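Local coordinates for protein alginate lyase (Chitinophaga sp. MD30, PDB 6KCW) that cleaves alginate as a family 36 polysaccharide lyase, by a mechanism in which lysine serves as both catalytic base and catalytic acid, at residues 79-84 with 229-234; 48-53 with 225-230; 105-110 with 140-145. All blocks are in the same frame, centred on the assembly; numbering follows the deposited sequence.

How the interactions relate
Interactions 1 and 2 meet on strand 228-241 and share Tyr229 and Ile230. Strand 71-80 pairs with one side of it and strand 44-49 with the other, so the two contacts join three neighbouring strands of one antiparallel sheet. Their centres lie 12 Å apart. They touch directly where Phe84 CD1 comes within 3.5 Å of Ser228 CB. Interaction 1 continues along the strand to Asp233, a calcium ligand. Interaction 3 is separate. It ties two surface loops, and its nearest atoms are about 17 Å from interaction 1 and about 15 Å from interaction 2. Along the chain it is nested inside the loops that both other contacts close.

Interaction 1 (79-84 with 229-234); sequences RFHSQF and YIYYDN. With CA (calcium ion), chain C.
Arg79 and Tyr231 form an antiparallel hydrogen-bonded pair where strand 71-80 ends beside strand 228-241, in a concanavalin-like fold. Arg79 N donates to Tyr231 O, and Tyr231 N to Arg79 O, both at 2.8 Å. Farther along strand 228-241, Asp233 binds calcium with both carboxylate oxygens, alongside Asn9, Asn11 and Gly43. The guanidinium of Arg79 lies flat on the Tyr231 ring as a cation-pi stack, with planes 14° apart and CZ 4.2 Å from the ring centroid. On the other face, Phe80 CD2 packs 3.8 Å from Ile230 CG1, and Trp86 and Trp120 meet the Phe80 ring edge-to-face. His81 N donates to Tyr229 O at 3.0 Å. His81 CG is anti to the backbone N (chi1 -177°), which carries it toward Tyr229 and Tyr231. The His81 ring edge faces Tyr231, with CD2 3.0 Å from OH, while Tyr229 CD2 lies over one ring face. An alanine at Tyr231 would probably leave the guanidinium unstacked and free to turn, and His81 CD2 without its hydroxyl neighbour. Gln83 N donates to His81 ND1 within a type I turn. Phe84 closes the turn; its CE1 touches Ile230 CG1 at 3.5 Å, and CD1 meets Tyr229 O edge-on at 3.1 Å.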
loop_
_atom_site.group_PDB
_atom_site.type_symbol
_atom_site.label_atom_id
_atom_site.label_comp_id
_atom_site.label_asym_id
_atom_site.label_seq_id
_atom_site.Cartn_x
_atom_site.Cartn_y
_atom_site.Cartn_z
ATOM N N ARG A 79 -0.930 -11.747 -4.587
ATOM C CA ARG A 79 -0.166 -12.962 -4.822
ATOM C C ARG A 79 1.121 -12.579 -5.533
ATOM O O ARG A 79 1.082 -11.844 -6.525
ATOM C CB ARG A 79 -0.965 -13.953 -5.676
ATOM C CG ARG A 79 -0.560 -15.412 -5.520
ATOM C CD ARG A 79 -0.477 -16.099 -6.876
ATOM N NE ARG A 79 -1.533 -15.659 -7.779
ATOM C CZ ARG A 79 -1.397 -15.602 -9.100
ATOM N NH1 ARG A 79 -0.236 -15.943 -9.661
ATOM N NH2 ARG A 79 -2.407 -15.184 -9.857
ATOM N N PHE A 80 2.253 -13.050 -5.020
ATOM C CA PHE A 80 3.509 -12.871 -5.732
ATOM C C PHE A 80 3.634 -13.953 -6.791
ATOM O O PHE A 80 3.206 -15.093 -6.588
ATOM C CB PHE A 80 4.699 -12.921 -4.778
ATOM C CG PHE A 80 4.797 -11.733 -3.884
ATOM C CD1 PHE A 80 4.145 -11.717 -2.654
ATOM C CD2 PHE A 80 5.544 -10.622 -4.266
ATOM C CE1 PHE A 80 4.230 -10.616 -1.832
ATOM C CE2 PHE A 80 5.633 -9.516 -3.453
ATOM C CZ PHE A 80 4.983 -9.508 -2.233
ATOM N N HIS A 81 4.209 -13.581 -7.928
ATOM C CA HIS A 81 4.374 -14.497 -9.036
ATOM C C HIS A 81 5.146 -15.743 -8.601
ATOM O O HIS A 81 5.795 -15.784 -7.555
ATOM C CB HIS A 81 5.092 -13.794 -10.182
ATOM C CG HIS A 81 5.249 -14.636 -11.408
ATOM N ND1 HIS A 81 6.366 -15.407 -11.640
ATOM C CD2 HIS A 81 4.430 -14.825 -12.469
ATOM C CE1 HIS A 81 6.231 -16.031 -12.797
ATOM N NE2 HIS A 81 5.065 -15.696 -13.318
ATOM N N SER A 82 5.076 -16.766 -9.453
ATOM C CA SER A 82 5.660 -18.064 -9.132
ATOM C C SER A 82 7.165 -17.968 -8.930
ATOM O O SER A 82 7.712 -18.558 -7.990
ATOM C CB SER A 82 5.331 -19.059 -10.247
ATOM O OG SER A 82 5.568 -20.387 -9.823
ATOM N N GLN A 83 7.856 -17.248 -9.810
ATOM C CA GLN A 83 9.292 -17.026 -9.694
ATOM C C GLN A 83 9.604 -15.583 -9.340
ATOM O O GLN A 83 10.550 -14.999 -9.864
ATOM C CB GLN A 83 10.020 -17.391 -10.983
ATOM C CG GLN A 83 10.207 -18.863 -11.198
ATOM C CD GLN A 83 9.264 -19.370 -12.237
ATOM O OE1 GLN A 83 9.340 -18.975 -13.406
ATOM N NE2 GLN A 83 8.342 -20.235 -11.827
ATOM N N PHE A 84 8.796 -14.984 -8.475
ATOM C CA PHE A 84 9.074 -13.625 -8.046
ATOM C C PHE A 84 10.448 -13.566 -7.385
ATOM O O PHE A 84 10.837 -14.470 -6.642
ATOM C CB PHE A 84 7.988 -13.148 -7.088
ATOM C CG PHE A 84 8.081 -11.695 -6.747
ATOM C CD1 PHE A 84 7.454 -10.750 -7.536
ATOM C CD2 PHE A 84 8.798 -11.273 -5.633
ATOM C CE1 PHE A 84 7.536 -9.408 -7.229
ATOM C CE2 PHE A 84 8.881 -9.937 -5.314
ATOM C CZ PHE A 84 8.250 -8.997 -6.114
ATOM N N TYR A 229 6.556 -10.064 -11.076
ATOM C CA TYR A 229 5.137 -9.767 -11.198
ATOM C C TYR A 229 4.424 -9.950 -9.861
ATOM O O TYR A 229 4.796 -10.808 -9.052
ATOM C CB TYR A 229 4.502 -10.650 -12.289
ATOM C CG TYR A 229 5.219 -10.530 -13.634
ATOM C CD1 TYR A 229 4.853 -9.558 -14.559
ATOM C CD2 TYR A 229 6.272 -11.382 -13.959
ATOM C CE1 TYR A 229 5.508 -9.446 -15.783
ATOM C CE2 TYR A 229 6.942 -11.272 -15.174
ATOM C CZ TYR A 229 6.558 -10.304 -16.081
ATOM O OH TYR A 229 7.226 -10.207 -17.283
ATOM N N ILE A 230 3.418 -9.109 -9.628
ATOM C CA ILE A 230 2.545 -9.193 -8.465
ATOM C C ILE A 230 1.108 -9.090 -8.960
ATOM O O ILE A 230 0.808 -8.302 -9.865
ATOM C CB ILE A 230 2.864 -8.080 -7.436
ATOM C CG1 ILE A 230 4.297 -8.219 -6.912
ATOM C CG2 ILE A 230 1.864 -8.083 -6.283
ATOM C CD1 ILE A 230 4.844 -6.965 -6.297
ATOM N N TYR A 231 0.219 -9.891 -8.386
ATOM C CA TYR A 231 -1.167 -9.937 -8.826
ATOM C C TYR A 231 -2.095 -9.515 -7.694
ATOM O O TYR A 231 -2.020 -10.058 -6.587
ATOM C CB TYR A 231 -1.531 -11.338 -9.300
ATOM C CG TYR A 231 -0.623 -11.919 -10.367
ATOM C CD1 TYR A 231 0.571 -12.546 -10.028
ATOM C CD2 TYR A 231 -0.974 -11.867 -11.708
ATOM C CE1 TYR A 231 1.387 -13.099 -10.998
ATOM C CE2 TYR A 231 -0.164 -12.418 -12.680
ATOM C CZ TYR A 231 1.009 -13.030 -12.315
ATOM O OH TYR A 231 1.814 -13.570 -13.277
ATOM N N TYR A 232 -2.977 -8.563 -7.980
ATOM C CA TYR A 232 -4.009 -8.117 -7.057
ATOM C C TYR A 232 -5.393 -8.517 -7.566
ATOM O O TYR A 232 -5.610 -8.714 -8.766
ATOM C CB TYR A 232 -3.939 -6.595 -6.859
ATOM C CG TYR A 232 -2.563 -6.089 -6.465
ATOM C CD1 TYR A 232 -2.105 -6.206 -5.154
ATOM C CD2 TYR A 232 -1.721 -5.487 -7.398
ATOM C CE1 TYR A 232 -0.851 -5.741 -4.790
ATOM C CE2 TYR A 232 -0.472 -5.037 -7.042
ATOM C CZ TYR A 232 -0.043 -5.163 -5.732
ATOM O OH TYR A 232 1.201 -4.714 -5.365
ATOM N N ASP A 233 -6.343 -8.611 -6.635
ATOM C CA ASP A 233 -7.711 -8.971 -6.982
ATOM C C ASP A 233 -8.657 -8.507 -5.880
ATOM O O ASP A 233 -8.258 -8.329 -4.722
ATOM C CB ASP A 233 -7.849 -10.483 -7.187
ATOM C CG ASP A 233 -8.995 -10.847 -8.108
ATOM O OD1 ASP A 233 -9.868 -9.979 -8.337
ATOM O OD2 ASP A 233 -9.011 -11.999 -8.601
ATOM N N ASN A 234 -9.921 -8.308 -6.266
ATOM C CA ASN A 234 -11.033 -8.210 -5.322
ATOM C C ASN A 234 -10.887 -7.022 -4.373
ATOM O O ASN A 234 -11.058 -7.151 -3.158
ATOM C CB ASN A 234 -11.179 -9.514 -4.536
ATOM C CG ASN A 234 -11.510 -10.695 -5.429
ATOM O OD1 ASN A 234 -12.405 -10.614 -6.263
ATOM N ND2 ASN A 234 -10.778 -11.791 -5.270
HETATM CA CA CA C . -10.886 -11.127 -10.285
HETATM O O HOH W 1 -11.192 -13.138 -10.913
HETATM O O HOH W 2 -12.668 -11.695 -8.377
#

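Interaction 2 (48-53 with 225-230); sequences TLLKNA and PVDSYI
With CG anti to the carbonyl carbon (chi1 -65°), the Asp227 carboxylate reaches across to the backbone and side chain of Lys51. Lys51 CG takes the crowded position between its own backbone N and carbonyl carbon (chi1 61°). The lysine chain then runs extended as far as CE, and a bend at chi4 (-35°) sets NZ. Two groups of Lys51 converge on one oxygen. Lys51 N donates to Asp227 OD1 at 3.0 Å, nearly in line with the carboxylate C-O bond. Lys51 NZ makes a longer salt bridge of 3.5 Å to the same Asp227 OD1. The lysine chain also lies against the backbone carbonyl of Pro225, with Lys51 CB 3.3 Å from Pro225 O.

Next to this, the backbones pair. Leu49 N donates to Ser228 O at 2.9 Å, and Ser228 N to Leu49 O at 3.0 Å. Beyond that pair the chains leave strand geometry, and a water bridges them: it donates to Leu49 O and Val226 O, 2.6 Å from each. Leu49 O thus accepts from both a backbone N-H and a water.

The two faces differ. On one, Thr48 lies beside Tyr229, with OG1 3.5 Å from ring atom CE1. On the other, Leu49 CD1 meets Ile230 CD1 at 3.9 Å; Trp120 and Thr213 of the second sheet pack there too. Ser228 OG is held by Asp85 N. This is the frayed end of an antiparallel strand pair in a concanavalin-like fold, where a carboxylate takes over from backbone pairing by accepting the N-H of Lys51.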
loop_
_atom_site.group_PDB
_atom_site.type_symbol
_atom_site.label_atom_id
_atom_site.label_comp_id
_atom_site.label_asym_id
_atom_site.label_seq_id
_atom_site.Cartn_x
_atom_site.Cartn_y
_atom_site.Cartn_z
ATOM N N THR A 48 3.825 -5.008 -13.080
ATOM C CA THR A 48 5.196 -5.392 -13.396
ATOM C C THR A 48 6.189 -4.528 -12.629
ATOM O O THR A 48 6.077 -3.297 -12.626
ATOM C CB THR A 48 5.485 -5.269 -14.896
ATOM O OG1 THR A 48 4.599 -6.117 -15.635
ATOM C CG2 THR A 48 6.914 -5.696 -15.191
ATOM N N LEU A 49 7.165 -5.169 -11.992
ATOM C CA LEU A 49 8.357 -4.491 -11.499
ATOM C C LEU A 49 9.511 -4.834 -12.436
ATOM O O LEU A 49 9.923 -5.999 -12.515
ATOM C CB LEU A 49 8.690 -4.896 -10.066
ATOM C CG LEU A 49 7.608 -4.726 -8.995
ATOM C CD1 LEU A 49 8.069 -5.331 -7.677
ATOM C CD2 LEU A 49 7.237 -3.266 -8.829
ATOM N N LEU A 50 10.031 -3.824 -13.140
ATOM C CA LEU A 50 11.077 -4.058 -14.125
ATOM C C LEU A 50 12.441 -4.218 -13.472
ATOM O O LEU A 50 12.760 -3.586 -12.459
ATOM C CB LEU A 50 11.146 -2.934 -15.161
ATOM C CG LEU A 50 9.887 -2.423 -15.850
ATOM C CD1 LEU A 50 10.186 -1.145 -16.585
ATOM C CD2 LEU A 50 9.366 -3.467 -16.808
ATOM N N LYS A 51 13.254 -5.062 -14.091
ATOM C CA LYS A 51 14.618 -5.278 -13.644
ATOM C C LYS A 51 15.426 -3.979 -13.697
ATOM O O LYS A 51 15.167 -3.084 -14.512
ATOM C CB LYS A 51 15.269 -6.348 -14.521
ATOM C CG LYS A 51 15.347 -5.951 -15.989
ATOM C CD LYS A 51 16.036 -6.990 -16.850
ATOM C CE LYS A 51 15.867 -6.595 -18.286
ATOM N NZ LYS A 51 14.533 -5.954 -18.444
ATOM N N ASN A 52 16.415 -3.885 -12.802
ATOM C CA ASN A 52 17.382 -2.781 -12.776
ATOM C C ASN A 52 16.697 -1.422 -12.623
ATOM O O ASN A 52 17.029 -0.465 -13.331
ATOM C CB ASN A 52 18.265 -2.783 -14.031
ATOM C CG ASN A 52 18.882 -4.145 -14.320
ATOM O OD1 ASN A 52 18.782 -4.658 -15.442
ATOM N ND2 ASN A 52 19.526 -4.732 -13.316
ATOM N N ALA A 53 15.715 -1.334 -11.728
ATOM C CA ALA A 53 15.032 -0.065 -11.510
ATOM C C ALA A 53 14.390 -0.052 -10.135
ATOM O O ALA A 53 14.125 -1.099 -9.539
ATOM C CB ALA A 53 13.973 0.211 -12.573
ATOM N N PRO A 225 17.565 -8.188 -10.746
ATOM C CA PRO A 225 18.040 -8.338 -12.128
ATOM C C PRO A 225 17.007 -8.880 -13.114
ATOM O O PRO A 225 17.305 -8.933 -14.314
ATOM C CB PRO A 225 19.219 -9.312 -11.973
ATOM C CG PRO A 225 18.866 -10.135 -10.791
ATOM C CD PRO A 225 18.145 -9.198 -9.843
ATOM N N VAL A 226 15.801 -9.268 -12.674
ATOM C CA VAL A 226 14.784 -9.810 -13.570
ATOM C C VAL A 226 13.475 -9.042 -13.410
ATOM O O VAL A 226 13.210 -8.416 -12.381
ATOM C CB VAL A 226 14.523 -11.317 -13.335
ATOM C CG1 VAL A 226 15.746 -12.140 -13.698
ATOM C CG2 VAL A 226 14.100 -11.569 -11.891
ATOM N N ASP A 227 12.650 -9.106 -14.457
ATOM C CA ASP A 227 11.276 -8.643 -14.343
ATOM C C ASP A 227 10.527 -9.584 -13.412
ATOM O O ASP A 227 10.706 -10.801 -13.471
ATOM C CB ASP A 227 10.593 -8.599 -15.715
ATOM C CG ASP A 227 11.210 -7.564 -16.669
ATOM O OD1 ASP A 227 11.867 -6.614 -16.203
ATOM O OD2 ASP A 227 11.026 -7.691 -17.898
ATOM N N SER A 228 9.708 -9.015 -12.527
ATOM C CA SER A 228 8.903 -9.793 -11.592
ATOM C C SER A 228 7.487 -9.238 -11.552
ATOM O O SER A 228 7.237 -8.091 -11.935
ATOM C CB SER A 228 9.512 -9.800 -10.189
ATOM O OG SER A 228 10.495 -10.813 -10.072
ATOM N N TYR A 229 6.556 -10.064 -11.076
ATOM C CA TYR A 229 5.137 -9.767 -11.198
ATOM C C TYR A 229 4.424 -9.950 -9.861
ATOM O O TYR A 229 4.796 -10.808 -9.052
ATOM C CB TYR A 229 4.502 -10.650 -12.289
ATOM C CG TYR A 229 5.219 -10.530 -13.634
ATOM C CD1 TYR A 229 4.853 -9.558 -14.559
ATOM C CD2 TYR A 229 6.272 -11.382 -13.959
ATOM C CE1 TYR A 229 5.508 -9.446 -15.783
ATOM C CE2 TYR A 229 6.942 -11.272 -15.174
ATOM C CZ TYR A 229 6.558 -10.304 -16.081
ATOM O OH TYR A 229 7.226 -10.207 -17.283
ATOM N N ILE A 230 3.418 -9.109 -9.628
ATOM C CA ILE A 230 2.545 -9.193 -8.465
ATOM C C ILE A 230 1.108 -9.090 -8.960
ATOM O O ILE A 230 0.808 -8.302 -9.865
ATOM C CB ILE A 230 2.864 -8.080 -7.436
ATOM C CG1 ILE A 230 4.297 -8.219 -6.912
ATOM C CG2 ILE A 230 1.864 -8.083 -6.283
ATOM C CD1 ILE A 230 4.844 -6.965 -6.297
HETATM O O HOH W 3 11.791 -6.784 -10.860
#

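Interaction 3 (105-110 with 140-145); sequences GDPGWD and PGQYGD
A surface contact between two loops joins Pro107 and Trp109 to the loop at Gly141 and Gln142. One loop links strand 94-99 to strand 113-122, and the other follows strand 128-135.

Gly105 CA lies over a face of the Tyr143 ring, 4.2 Å from its centroid, as a CH-pi contact. Next comes Gln142. Its CG is anti to the backbone N (chi1 175°) and lies 3.1 Å from Gly105 O. Its carbonyl is met by the proline, with Pro107 CB 3.6 Å from Gln142 O. The indole of Trp109 reaches Gly141, where CZ2 lies 3.5 Å from Gly141 O. Pro107 CG sits over one face of that indole. The indole NE1 is bonded to Gln139 O.

The side chain of Gln139, just before Pro140, accepts from Gly108 N of the other loop and donates to Gly141 O within its own. A phosphate, likely a crystallisation additive, lies about 4 Å from the side chain of Tyr143.

The carbon contacts described here set C-H groups against carbonyl oxygens and a ring face. Such contacts are weakly directional, and firmer polar links between the loops are made by Gln139 and by Lys137, whose NZ bonds Trp109 O.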
loop_
_atom_site.group_PDB
_atom_site.type_symbol
_atom_site.label_atom_id
_atom_site.label_comp_id
_atom_site.label_asym_id
_atom_site.label_seq_id
_atom_site.Cartn_x
_atom_site.Cartn_y
_atom_site.Cartn_z
ATOM N N GLY A 105 11.927 10.025 2.553
ATOM C CA GLY A 105 12.685 10.231 3.765
ATOM C C GLY A 105 12.036 11.283 4.634
ATOM O O GLY A 105 12.700 11.907 5.457
ATOM N N ASP A 106 10.732 11.496 4.460
ATOM C CA ASP A 106 10.059 12.623 5.097
ATOM C C ASP A 106 9.174 12.117 6.229
ATOM O O ASP A 106 8.009 11.770 6.002
ATOM C CB ASP A 106 9.237 13.405 4.072
ATOM C CG ASP A 106 8.969 14.831 4.511
ATOM O OD1 ASP A 106 8.925 15.094 5.745
ATOM O OD2 ASP A 106 8.818 15.683 3.605
ATOM N N PRO A 107 9.665 12.101 7.468
ATOM C CA PRO A 107 8.886 11.532 8.567
ATOM C C PRO A 107 7.703 12.413 8.937
ATOM O O PRO A 107 7.658 13.614 8.658
ATOM C CB PRO A 107 9.903 11.457 9.711
ATOM C CG PRO A 107 10.805 12.616 9.448
ATOM C CD PRO A 107 10.913 12.725 7.942
ATOM N N GLY A 108 6.720 11.780 9.576
ATOM C CA GLY A 108 5.547 12.481 10.064
ATOM C C GLY A 108 5.806 13.420 11.230
ATOM O O GLY A 108 4.855 13.932 11.823
ATOM N N TRP A 109 7.082 13.679 11.549
ATOM C CA TRP A 109 7.419 14.475 12.730
ATOM C C TRP A 109 6.861 15.892 12.663
ATOM O O TRP A 109 6.621 16.506 13.711
ATOM C CB TRP A 109 8.931 14.531 12.913
ATOM C CG TRP A 109 9.548 13.209 13.168
ATOM C CD1 TRP A 109 8.936 12.108 13.677
ATOM C CD2 TRP A 109 10.914 12.836 12.929
ATOM N NE1 TRP A 109 9.831 11.070 13.775
ATOM C CE2 TRP A 109 11.052 11.492 13.315
ATOM C CE3 TRP A 109 12.032 13.511 12.432
ATOM C CZ2 TRP A 109 12.265 10.807 13.217
ATOM C CZ3 TRP A 109 13.226 12.823 12.327
ATOM C CH2 TRP A 109 13.334 11.491 12.724
ATOM N N ASP A 110 6.658 16.439 11.462
ATOM C CA ASP A 110 6.152 17.803 11.372
ATOM C C ASP A 110 4.658 17.886 11.626
ATOM O O ASP A 110 4.084 18.970 11.500
ATOM C CB ASP A 110 6.509 18.434 10.013
ATOM C CG ASP A 110 5.751 17.823 8.833
ATOM O OD1 ASP A 110 5.050 16.814 9.025
ATOM O OD2 ASP A 110 5.893 18.348 7.692
ATOM N N PRO A 140 9.678 6.321 15.001
ATOM C CA PRO A 140 10.972 6.452 15.676
ATOM C C PRO A 140 12.101 6.818 14.738
ATOM O O PRO A 140 13.091 7.409 15.161
ATOM C CB PRO A 140 11.185 5.055 16.268
ATOM C CG PRO A 140 10.483 4.160 15.312
ATOM C CD PRO A 140 9.255 4.918 14.901
ATOM N N GLY A 141 11.982 6.436 13.469
ATOM C CA GLY A 141 13.000 6.692 12.482
ATOM C C GLY A 141 12.515 7.652 11.409
ATOM O O GLY A 141 11.351 8.040 11.347
ATOM N N GLN A 142 13.453 8.029 10.547
ATOM C CA GLN A 142 13.131 8.965 9.485
ATOM C C GLN A 142 12.346 8.285 8.376
ATOM O O GLN A 142 11.574 8.943 7.669
ATOM C CB GLN A 142 14.421 9.583 8.946
ATOM C CG GLN A 142 14.234 10.487 7.760
ATOM C CD GLN A 142 15.545 11.125 7.294
ATOM O OE1 GLN A 142 15.550 11.903 6.345
ATOM N NE2 GLN A 142 16.648 10.791 7.945
ATOM N N TYR A 143 12.513 6.974 8.228
ATOM C CA TYR A 143 11.787 6.180 7.252
ATOM C C TYR A 143 10.660 5.422 7.953
ATOM O O TYR A 143 10.323 5.689 9.104
ATOM C CB TYR A 143 12.760 5.259 6.509
ATOM C CG TYR A 143 13.754 6.026 5.657
ATOM C CD1 TYR A 143 14.922 6.548 6.212
ATOM C CD2 TYR A 143 13.515 6.256 4.301
ATOM C CE1 TYR A 143 15.833 7.266 5.435
ATOM C CE2 TYR A 143 14.416 6.971 3.524
ATOM C CZ TYR A 143 15.573 7.474 4.101
ATOM O OH TYR A 143 16.481 8.183 3.344
ATOM N N GLY A 144 10.079 4.453 7.257
ATOM C CA GLY A 144 8.797 3.924 7.683
ATOM C C GLY A 144 8.895 3.124 8.971
ATOM O O GLY A 144 9.795 2.301 9.164
ATOM N N ASP A 145 7.920 3.344 9.842
ATOM C CA ASP A 145 7.802 2.615 11.091
ATOM C C ASP A 145 7.112 1.287 10.801
ATOM O O ASP A 145 6.008 1.271 10.244
ATOM C CB ASP A 145 7.014 3.472 12.087
ATOM C CG ASP A 145 7.051 2.940 13.495
ATOM O OD1 ASP A 145 7.581 1.831 13.712
ATOM O OD2 ASP A 145 6.522 3.640 14.394
#